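Local coordinates for kcn28 (Kitasatospora, PDB 6J31), which is of unknown function but has the GT-B fold, with two Rossmann-like domains facing each other across a cleft, at residues His6-Ser11 / Ala94-Asp99; Ala291-Ala296 / Leu312-Pro317; Val187-Phe192 / Gly307-Leu312. All blocks are in the same frame, centred on the assembly; numbering follows the deposited sequence.

Interaction 1 (His6-Ser11 / Ala94-Asp99); sequences HIAMVS and AAYEED
His6, which touches Tyr96 and Asp99, has its CG anti to the backbone N (chi1 176°), while Tyr96 holds CG anti to its own carbonyl carbon (chi1 -74°). The two rings meet rim to rim: neither lies over the other, their planes are inclined by 34°, and the touch is His6 CE1 to Tyr96 CE1 at 3.8 Å. The carbonyl Asp99 O lies at the edge of the imidazole, near its plane, 3.3 Å from His6 CE1. One water closes the gap between the polar side chains. It lies 2.7 Å from His6 ND1 and donates a bond to Asp99 OD1 at 2.7 Å, linking imidazole and carboxylate; the carboxylate may favour a protonated histidine, an effect that Arg34, in a salt bridge with Asp99 OD2, would weaken. The other end of the cluster converges on Thr36, whose OG1 bonds both His6 NE2 and Tyr96 OH and so ties the two ring ends to one hydroxyl. Ala8 suits its place because its small methyl lets the phenol come close to the strand: Ala8 CB is 3.6 Å from Tyr96 OH and packs against the ring carbons beside it. A type I turn, closed by Asp99 N to Tyr96 O, swings the chain round after Tyr96 and delivers Asp99 to the histidine. Helix 74-96 thus packs on strand 6-10, an inner strand of the sheet, as part of the long crossover from edge strand 53-56 past 34-39 and 6-10 to 103-107, the 3-2-1-4 strand order of a Rossmann-like N-terminal domain.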
loop_
_atom_site.group_PDB
_atom_site.type_symbol
_atom_site.label_atom_id
_atom_site.label_comp_id
_atom_site.label_asym_id
_atom_site.label_seq_id
_atom_site.Cartn_x
_atom_site.Cartn_y
_atom_site.Cartn_z
ATOM N N HIS A 6 -10.761 7.996 23.410
ATOM C CA HIS A 6 -9.483 8.361 22.821
ATOM C C HIS A 6 -8.977 7.199 21.973
ATOM O O HIS A 6 -8.734 6.104 22.493
ATOM C CB HIS A 6 -8.480 8.729 23.917
ATOM C CG HIS A 6 -7.104 9.026 23.411
ATOM N ND1 HIS A 6 -5.999 9.042 24.235
ATOM C CD2 HIS A 6 -6.649 9.311 22.167
ATOM C CE1 HIS A 6 -4.924 9.325 23.521
ATOM N NE2 HIS A 6 -5.291 9.489 22.263
ATOM N N ILE A 7 -8.834 7.442 20.671
ATOM C CA ILE A 7 -8.299 6.473 19.721
ATOM C C ILE A 7 -6.912 6.941 19.303
ATOM O O ILE A 7 -6.748 8.084 18.863
ATOM C CB ILE A 7 -9.208 6.327 18.489
ATOM C CG1 ILE A 7 -10.573 5.760 18.879
ATOM C CG2 ILE A 7 -8.542 5.463 17.429
ATOM C CD1 ILE A 7 -11.592 5.842 17.775
ATOM N N ALA A 8 -5.920 6.064 19.431
ATOM C CA ALA A 8 -4.545 6.379 19.058
ATOM C C ALA A 8 -4.158 5.585 17.820
ATOM O O ALA A 8 -4.128 4.350 17.853
ATOM C CB ALA A 8 -3.573 6.082 20.200
ATOM N N MET A 9 -3.847 6.298 16.746
ATOM C CA MET A 9 -3.345 5.720 15.511
ATOM C C MET A 9 -1.831 5.885 15.473
ATOM O O MET A 9 -1.302 6.926 15.879
ATOM C CB MET A 9 -3.992 6.400 14.301
ATOM C CG MET A 9 -3.441 5.975 12.949
ATOM S SD MET A 9 -3.721 4.241 12.564
ATOM C CE MET A 9 -2.850 4.096 11.005
ATOM N N VAL A 10 -1.130 4.835 15.048
ATOM C CA VAL A 10 0.324 4.855 14.917
ATOM C C VAL A 10 0.686 4.315 13.541
ATOM O O VAL A 10 0.177 3.270 13.125
ATOM C CB VAL A 10 1.022 4.025 16.017
ATOM C CG1 VAL A 10 2.530 4.252 15.982
ATOM C CG2 VAL A 10 0.454 4.347 17.400
ATOM N N SER A 11 1.563 5.020 12.837
ATOM C CA SER A 11 2.041 4.547 11.547
ATOM C C SER A 11 3.481 5.004 11.366
ATOM O O SER A 11 4.130 5.467 12.307
ATOM C CB SER A 11 1.150 5.018 10.393
ATOM O OG SER A 11 1.502 4.333 9.200
ATOM N N ALA A 94 6.565 7.217 26.197
ATOM C CA ALA A 94 6.673 8.542 26.800
ATOM C C ALA A 94 5.486 9.422 26.429
ATOM O O ALA A 94 4.961 10.159 27.274
ATOM C CB ALA A 94 7.988 9.196 26.378
ATOM N N ALA A 95 5.051 9.368 25.170
ATOM C CA ALA A 95 3.968 10.238 24.724
ATOM C C ALA A 95 2.637 9.876 25.380
ATOM O O ALA A 95 1.846 10.765 25.714
ATOM C CB ALA A 95 3.848 10.187 23.202
ATOM N N TYR A 96 2.361 8.584 25.566
ATOM C CA TYR A 96 1.041 8.138 25.997
ATOM C C TYR A 96 0.975 7.702 27.454
ATOM O O TYR A 96 -0.104 7.310 27.911
ATOM C CB TYR A 96 0.562 6.987 25.104
ATOM C CG TYR A 96 0.133 7.421 23.722
ATOM C CD1 TYR A 96 -1.085 8.059 23.522
ATOM C CD2 TYR A 96 0.951 7.206 22.621
ATOM C CE1 TYR A 96 -1.482 8.457 22.261
ATOM C CE2 TYR A 96 0.564 7.602 21.359
ATOM C CZ TYR A 96 -0.654 8.228 21.182
ATOM O OH TYR A 96 -1.042 8.626 19.923
ATOM N N GLU A 97 2.077 7.806 28.205
ATOM C CA GLU A 97 2.118 7.277 29.569
ATOM C C GLU A 97 1.015 7.865 30.435
ATOM O O GLU A 97 0.355 7.144 31.193
ATOM C CB GLU A 97 3.479 7.568 30.197
ATOM C CG GLU A 97 3.586 7.198 31.665
ATOM C CD GLU A 97 3.567 5.701 31.895
ATOM O OE1 GLU A 97 4.347 4.988 31.229
ATOM O OE2 GLU A 97 2.785 5.241 32.753
ATOM N N GLU A 98 0.807 9.173 30.338
ATOM C CA GLU A 98 -0.157 9.894 31.150
ATOM C C GLU A 98 -1.438 10.199 30.384
ATOM O O GLU A 98 -2.308 10.901 30.905
ATOM C CB GLU A 98 0.479 11.205 31.622
ATOM C CG GLU A 98 1.836 11.047 32.316
ATOM C CD GLU A 98 1.767 11.005 33.826
ATOM O OE1 GLU A 98 1.646 9.900 34.398
ATOM O OE2 GLU A 98 1.856 12.090 34.439
ATOM N N ASP A 99 -1.554 9.717 29.149
ATOM C CA ASP A 99 -2.687 10.002 28.274
ATOM C C ASP A 99 -3.065 8.741 27.502
ATOM O O ASP A 99 -3.154 8.736 26.274
ATOM C CB ASP A 99 -2.340 11.147 27.322
ATOM C CG ASP A 99 -3.563 11.878 26.810
ATOM O OD1 ASP A 99 -4.680 11.586 27.282
ATOM O OD2 ASP A 99 -3.405 12.746 25.928
HETATM O O HOH W 1 -6.423 9.629 26.880
#

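Interaction 2 (Ala291-Ala296 / Leu312-Pro317); sequences AVLEQA and LFSGVP
The backbones come closest at Glu294 and Ser314, CA atoms 6.0 Å apart, and at Ala296 and Val316, CA atoms 6.5 Å apart, the latter pair just past helix 289-294 and past a Schellman motif in which Gly315, at a positive phi of 61°, turns the chain out of helix 305-314. Val316 carries much of the contact by splitting its two methyls. With CG1 anti to the backbone N (chi1 178°), that branch meets Ala296 CB at 4.0 Å, whereas CG2 presses on the peptide oxygens, reaching Leu293 O at 3.3 Å and Ala296 O at 3.7 Å. A branched residue suits the spot, since one short side chain serves both partners. Each segment leads into a strand of the C-terminal Rossmann-like domain, 298-301 and 318-320, which are neighbours in its parallel sheet; helix 305-314 is the crossover of that beta-alpha-beta unit. Phe299 on the first of these strands touches both Leu293 and Val316, and Leu232 of strand 229-234 adds to the apolar bed of Leu293. Ser314 is small enough to lie against the side of Leu293, its OG 3.4 Å from Leu293 CB. That hydroxyl turns back to its own helix, making a weak hydrogen bond to Glu310 O.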
loop_
_atom_site.group_PDB
_atom_site.type_symbol
_atom_site.label_atom_id
_atom_site.label_comp_id
_atom_site.label_asym_id
_atom_site.label_seq_id
_atom_site.Cartn_x
_atom_site.Cartn_y
_atom_site.Cartn_z
ATOM N N ALA A 291 -7.619 11.542 -11.654
ATOM C CA ALA A 291 -8.194 12.337 -12.736
ATOM C C ALA A 291 -7.851 11.741 -14.097
ATOM O O ALA A 291 -8.710 11.661 -14.983
ATOM C CB ALA A 291 -7.714 13.784 -12.642
ATOM N N VAL A 292 -6.590 11.351 -14.295
ATOM C CA VAL A 292 -6.194 10.750 -15.565
ATOM C C VAL A 292 -6.883 9.404 -15.760
ATOM O O VAL A 292 -7.333 9.079 -16.866
ATOM C CB VAL A 292 -4.662 10.618 -15.639
ATOM C CG1 VAL A 292 -4.246 9.907 -16.921
ATOM C CG2 VAL A 292 -4.014 11.985 -15.558
ATOM N N LEU A 293 -6.976 8.600 -14.696
ATOM C CA LEU A 293 -7.645 7.306 -14.802
ATOM C C LEU A 293 -9.117 7.460 -15.153
ATOM O O LEU A 293 -9.708 6.557 -15.756
ATOM C CB LEU A 293 -7.491 6.521 -13.501
ATOM C CG LEU A 293 -6.066 6.062 -13.182
ATOM C CD1 LEU A 293 -6.025 5.284 -11.873
ATOM C CD2 LEU A 293 -5.483 5.246 -14.334
ATOM N N GLU A 294 -9.717 8.602 -14.805
ATOM C CA GLU A 294 -11.109 8.852 -15.161
ATOM C C GLU A 294 -11.313 8.823 -16.669
ATOM O O GLU A 294 -12.396 8.461 -17.143
ATOM C CB GLU A 294 -11.556 10.202 -14.599
ATOM C CG GLU A 294 -12.791 10.144 -13.717
ATOM C CD GLU A 294 -13.237 11.522 -13.253
ATOM O OE1 GLU A 294 -12.604 12.072 -12.325
ATOM O OE2 GLU A 294 -14.220 12.051 -13.814
ATOM N N GLN A 295 -10.289 9.197 -17.435
ATOM C CA GLN A 295 -10.367 9.246 -18.887
ATOM C C GLN A 295 -9.472 8.202 -19.543
ATOM O O GLN A 295 -9.320 8.209 -20.768
ATOM C CB GLN A 295 -9.976 10.641 -19.387
ATOM C CG GLN A 295 -10.598 11.798 -18.609
ATOM C CD GLN A 295 -12.050 12.049 -18.956
ATOM O OE1 GLN A 295 -12.464 11.898 -20.105
ATOM N NE2 GLN A 295 -12.833 12.446 -17.959
ATOM N N ALA A 296 -8.868 7.317 -18.755
ATOM C CA ALA A 296 -7.898 6.364 -19.271
ATOM C C ALA A 296 -8.564 5.111 -19.832
ATOM O O ALA A 296 -9.603 4.652 -19.346
ATOM C CB ALA A 296 -6.903 5.973 -18.179
ATOM N N LEU A 312 -8.741 -0.425 -10.413
ATOM C CA LEU A 312 -10.020 -1.100 -10.223
ATOM C C LEU A 312 -11.144 -0.101 -9.991
ATOM O O LEU A 312 -12.227 -0.224 -10.574
ATOM C CB LEU A 312 -9.922 -2.059 -9.037
ATOM C CG LEU A 312 -9.147 -3.353 -9.257
ATOM C CD1 LEU A 312 -8.981 -4.095 -7.948
ATOM C CD2 LEU A 312 -9.884 -4.207 -10.259
ATOM N N PHE A 313 -10.900 0.906 -9.150
ATOM C CA PHE A 313 -11.935 1.890 -8.851
ATOM C C PHE A 313 -12.365 2.635 -10.108
ATOM O O PHE A 313 -13.554 2.919 -10.293
ATOM C CB PHE A 313 -11.430 2.864 -7.787
ATOM C CG PHE A 313 -12.429 3.915 -7.401
ATOM C CD1 PHE A 313 -13.482 3.614 -6.551
ATOM C CD2 PHE A 313 -12.314 5.209 -7.888
ATOM C CE1 PHE A 313 -14.406 4.586 -6.199
ATOM C CE2 PHE A 313 -13.230 6.184 -7.539
ATOM C CZ PHE A 313 -14.278 5.873 -6.694
ATOM N N SER A 314 -11.418 2.939 -10.990
ATOM C CA SER A 314 -11.697 3.653 -12.226
ATOM C C SER A 314 -12.117 2.735 -13.365
ATOM O O SER A 314 -12.445 3.230 -14.446
ATOM C CB SER A 314 -10.469 4.461 -12.648
ATOM O OG SER A 314 -10.160 5.447 -11.679
ATOM N N GLY A 315 -12.107 1.420 -13.158
ATOM C CA GLY A 315 -12.450 0.486 -14.214
ATOM C C GLY A 315 -11.526 0.577 -15.410
ATOM O O GLY A 315 -11.986 0.605 -16.554
ATOM N N VAL A 316 -10.222 0.627 -15.157
ATOM C CA VAL A 316 -9.208 0.776 -16.192
ATOM C C VAL A 316 -8.353 -0.488 -16.205
ATOM O O VAL A 316 -7.766 -0.845 -15.178
ATOM C CB VAL A 316 -8.336 2.021 -15.956
ATOM C CG1 VAL A 316 -7.247 2.131 -17.009
ATOM C CG2 VAL A 316 -9.196 3.272 -15.919
ATOM N N PRO A 317 -8.248 -1.196 -17.330
ATOM C CA PRO A 317 -7.379 -2.375 -17.376
ATOM C C PRO A 317 -5.919 -1.985 -17.223
ATOM O O PRO A 317 -5.516 -0.860 -17.525
ATOM C CB PRO A 317 -7.657 -2.972 -18.761
ATOM C CG PRO A 317 -8.152 -1.836 -19.567
ATOM C CD PRO A 317 -8.889 -0.925 -18.627
#

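Interaction 3 (Val187-Phe192 / Gly307-Leu312); sequences VLVPRF and GIQEGL
The interface between the two halves of the GT-B fold is bridged here by Phe192 and Leu312, the first in the loop that follows strand 185-187 of the N-terminal sheet, the second on helix 305-314 of the C-terminal domain. They approach tip to tip, Phe192 CE1 lying 3.5 Å from Leu312 CD1, and the methyl comes to the edge of the ring, close to its plane. Phe192 CZ is a little farther from the same methyl, at 3.9 Å. The chi1 of Phe192, 62°, puts its CG between the backbone N and the carbonyl carbon. One face of the ring is covered by Pro190 of its own loop, whose CG stands 3.5 Å above the plane, offset toward the rim. A flat ring suits this place, offering a face to its own loop and an edge to the other domain.

Such a joint lets the two Rossmann-like domains share apolar surface, and helix 364-378 joins in: Leu377 touches both Pro190 and Phe192. One turn back along helix 305-314, Gln309 reaches toward the loop with its chain extended beyond CG. It crosses Val189 at about a right angle and Pro190 obliquely, and its amide end sits beside Val189 CG1, Pro190 CD and the carbonyl of Leu188. The amide is probably turned over in the model, which leaves the roles of its oxygen and nitrogen unsettled. A long, uncharged polar side chain suits the position, for its methylenes carry the amide across to the loop, where it sits at a peptide carbonyl. Arg191 forms a salt bridge with Glu202, and the backbone of Leu188 bonds that of Ser128 in the N-terminal sheet.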
loop_
_atom_site.group_PDB
_atom_site.type_symbol
_atom_site.label_atom_id
_atom_site.label_comp_id
_atom_site.label_asym_id
_atom_site.label_seq_id
_atom_site.Cartn_x
_atom_site.Cartn_y
_atom_site.Cartn_z
ATOM N N VAL A 187 -7.859 -5.325 7.126
ATOM C CA VAL A 187 -7.071 -5.466 5.908
ATOM C C VAL A 187 -7.724 -4.582 4.854
ATOM O O VAL A 187 -8.839 -4.855 4.402
ATOM C CB VAL A 187 -6.993 -6.928 5.452
ATOM C CG1 VAL A 187 -5.972 -7.088 4.336
ATOM C CG2 VAL A 187 -6.653 -7.831 6.626
ATOM N N LEU A 188 -7.019 -3.536 4.440
ATOM C CA LEU A 188 -7.600 -2.507 3.583
ATOM C C LEU A 188 -7.538 -2.889 2.111
ATOM O O LEU A 188 -7.244 -2.055 1.255
ATOM C CB LEU A 188 -6.871 -1.193 3.841
ATOM C CG LEU A 188 -7.126 -0.575 5.223
ATOM C CD1 LEU A 188 -6.814 0.919 5.250
ATOM C CD2 LEU A 188 -8.549 -0.851 5.701
ATOM N N VAL A 189 -7.779 -4.159 1.796
ATOM C CA VAL A 189 -7.867 -4.636 0.417
ATOM C C VAL A 189 -9.085 -5.542 0.310
ATOM O O VAL A 189 -9.550 -6.101 1.315
ATOM C CB VAL A 189 -6.581 -5.384 -0.019
ATOM C CG1 VAL A 189 -5.331 -4.574 0.293
ATOM C CG2 VAL A 189 -6.499 -6.741 0.645
ATOM N N PRO A 190 -9.657 -5.677 -0.886
ATOM C CA PRO A 190 -10.730 -6.661 -1.078
ATOM C C PRO A 190 -10.176 -8.076 -1.030
ATOM O O PRO A 190 -8.987 -8.310 -1.252
ATOM C CB PRO A 190 -11.280 -6.328 -2.467
ATOM C CG PRO A 190 -10.153 -5.640 -3.164
ATOM C CD PRO A 190 -9.402 -4.890 -2.104
ATOM N N ARG A 191 -11.063 -9.034 -0.748
ATOM C CA ARG A 191 -10.615 -10.419 -0.634
ATOM C C ARG A 191 -10.036 -10.929 -1.950
ATOM O O ARG A 191 -9.138 -11.778 -1.939
ATOM C CB ARG A 191 -11.756 -11.321 -0.140
ATOM C CG ARG A 191 -12.729 -11.801 -1.217
ATOM C CD ARG A 191 -13.798 -12.792 -0.705
ATOM N NE ARG A 191 -14.436 -12.382 0.546
ATOM C CZ ARG A 191 -14.088 -12.825 1.749
ATOM N NH1 ARG A 191 -13.098 -13.704 1.882
ATOM N NH2 ARG A 191 -14.727 -12.386 2.825
ATOM N N PHE A 192 -10.506 -10.413 -3.090
ATOM C CA PHE A 192 -9.976 -10.891 -4.363
ATOM C C PHE A 192 -8.575 -10.365 -4.665
ATOM O O PHE A 192 -7.989 -10.780 -5.673
ATOM C CB PHE A 192 -10.936 -10.566 -5.519
ATOM C CG PHE A 192 -11.178 -9.096 -5.751
ATOM C CD1 PHE A 192 -10.224 -8.305 -6.376
ATOM C CD2 PHE A 192 -12.382 -8.516 -5.392
ATOM C CE1 PHE A 192 -10.454 -6.959 -6.601
ATOM C CE2 PHE A 192 -12.619 -7.169 -5.617
ATOM C CZ PHE A 192 -11.654 -6.390 -6.221
ATOM N N GLY A 307 -1.849 1.682 -6.678
ATOM C CA GLY A 307 -2.179 1.839 -8.085
ATOM C C GLY A 307 -3.222 0.844 -8.560
ATOM O O GLY A 307 -4.130 1.196 -9.319
ATOM N N ILE A 308 -3.110 -0.413 -8.120
ATOM C CA ILE A 308 -4.035 -1.446 -8.576
ATOM C C ILE A 308 -5.454 -1.141 -8.115
ATOM O O ILE A 308 -6.415 -1.259 -8.886
ATOM C CB ILE A 308 -3.566 -2.828 -8.094
ATOM C CG1 ILE A 308 -2.488 -3.360 -9.033
ATOM C CG2 ILE A 308 -4.742 -3.796 -8.002
ATOM C CD1 ILE A 308 -1.862 -4.625 -8.559
ATOM N N GLN A 309 -5.608 -0.738 -6.855
ATOM C CA GLN A 309 -6.931 -0.383 -6.358
ATOM C C GLN A 309 -7.464 0.870 -7.038
ATOM O O GLN A 309 -8.681 1.013 -7.203
ATOM C CB GLN A 309 -6.886 -0.211 -4.841
ATOM C CG GLN A 309 -6.599 -1.512 -4.106
ATOM C CD GLN A 309 -6.921 -1.431 -2.634
ATOM O OE1 GLN A 309 -6.097 -1.761 -1.783
ATOM N NE2 GLN A 309 -8.127 -0.997 -2.324
ATOM N N GLU A 310 -6.581 1.794 -7.419
ATOM C CA GLU A 310 -7.024 2.955 -8.183
ATOM C C GLU A 310 -7.459 2.559 -9.591
ATOM O O GLU A 310 -8.423 3.119 -10.130
ATOM C CB GLU A 310 -5.923 4.009 -8.230
ATOM C CG GLU A 310 -5.962 4.974 -7.057
ATOM C CD GLU A 310 -4.744 5.867 -7.001
ATOM O OE1 GLU A 310 -3.773 5.596 -7.739
ATOM O OE2 GLU A 310 -4.763 6.850 -6.230
ATOM N N GLY A 311 -6.759 1.599 -10.203
ATOM C CA GLY A 311 -7.190 1.097 -11.499
ATOM C C GLY A 311 -8.544 0.417 -11.430
ATOM O O GLY A 311 -9.410 0.646 -12.280
ATOM N N LEU A 312 -8.741 -0.425 -10.413
ATOM C CA LEU A 312 -10.020 -1.100 -10.223
ATOM C C LEU A 312 -11.144 -0.101 -9.991
ATOM O O LEU A 312 -12.227 -0.224 -10.574
ATOM C CB LEU A 312 -9.922 -2.059 -9.037
ATOM C CG LEU A 312 -9.147 -3.353 -9.257
ATOM C CD1 LEU A 312 -8.981 -4.095 -7.948
ATOM C CD2 LEU A 312 -9.884 -4.207 -10.259
#

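Interaction 1 lies in the N-terminal domain, interaction 2 in the C-terminal domain, with centres 38 Å apart on opposite sides of the chain's centre; interaction 3 joins the two domains. Interactions 2 and 3 share Leu312 and helix 305-314, and their centres are 13 Å apart. They touch through a probable hydrogen bond, Val316 N to Gly311 O at 3.0 Å, and through Leu293 CD1 against Glu310 O at 3.7 Å. The bound (2E,2'E)-3,3'-(1,2-phenylene)di(prop-2-enoic acid), whose pocket draws on both domains, including His17 and Asn325, is about 12 Å from the Met9 side chain and about 10 Å from that of Val189.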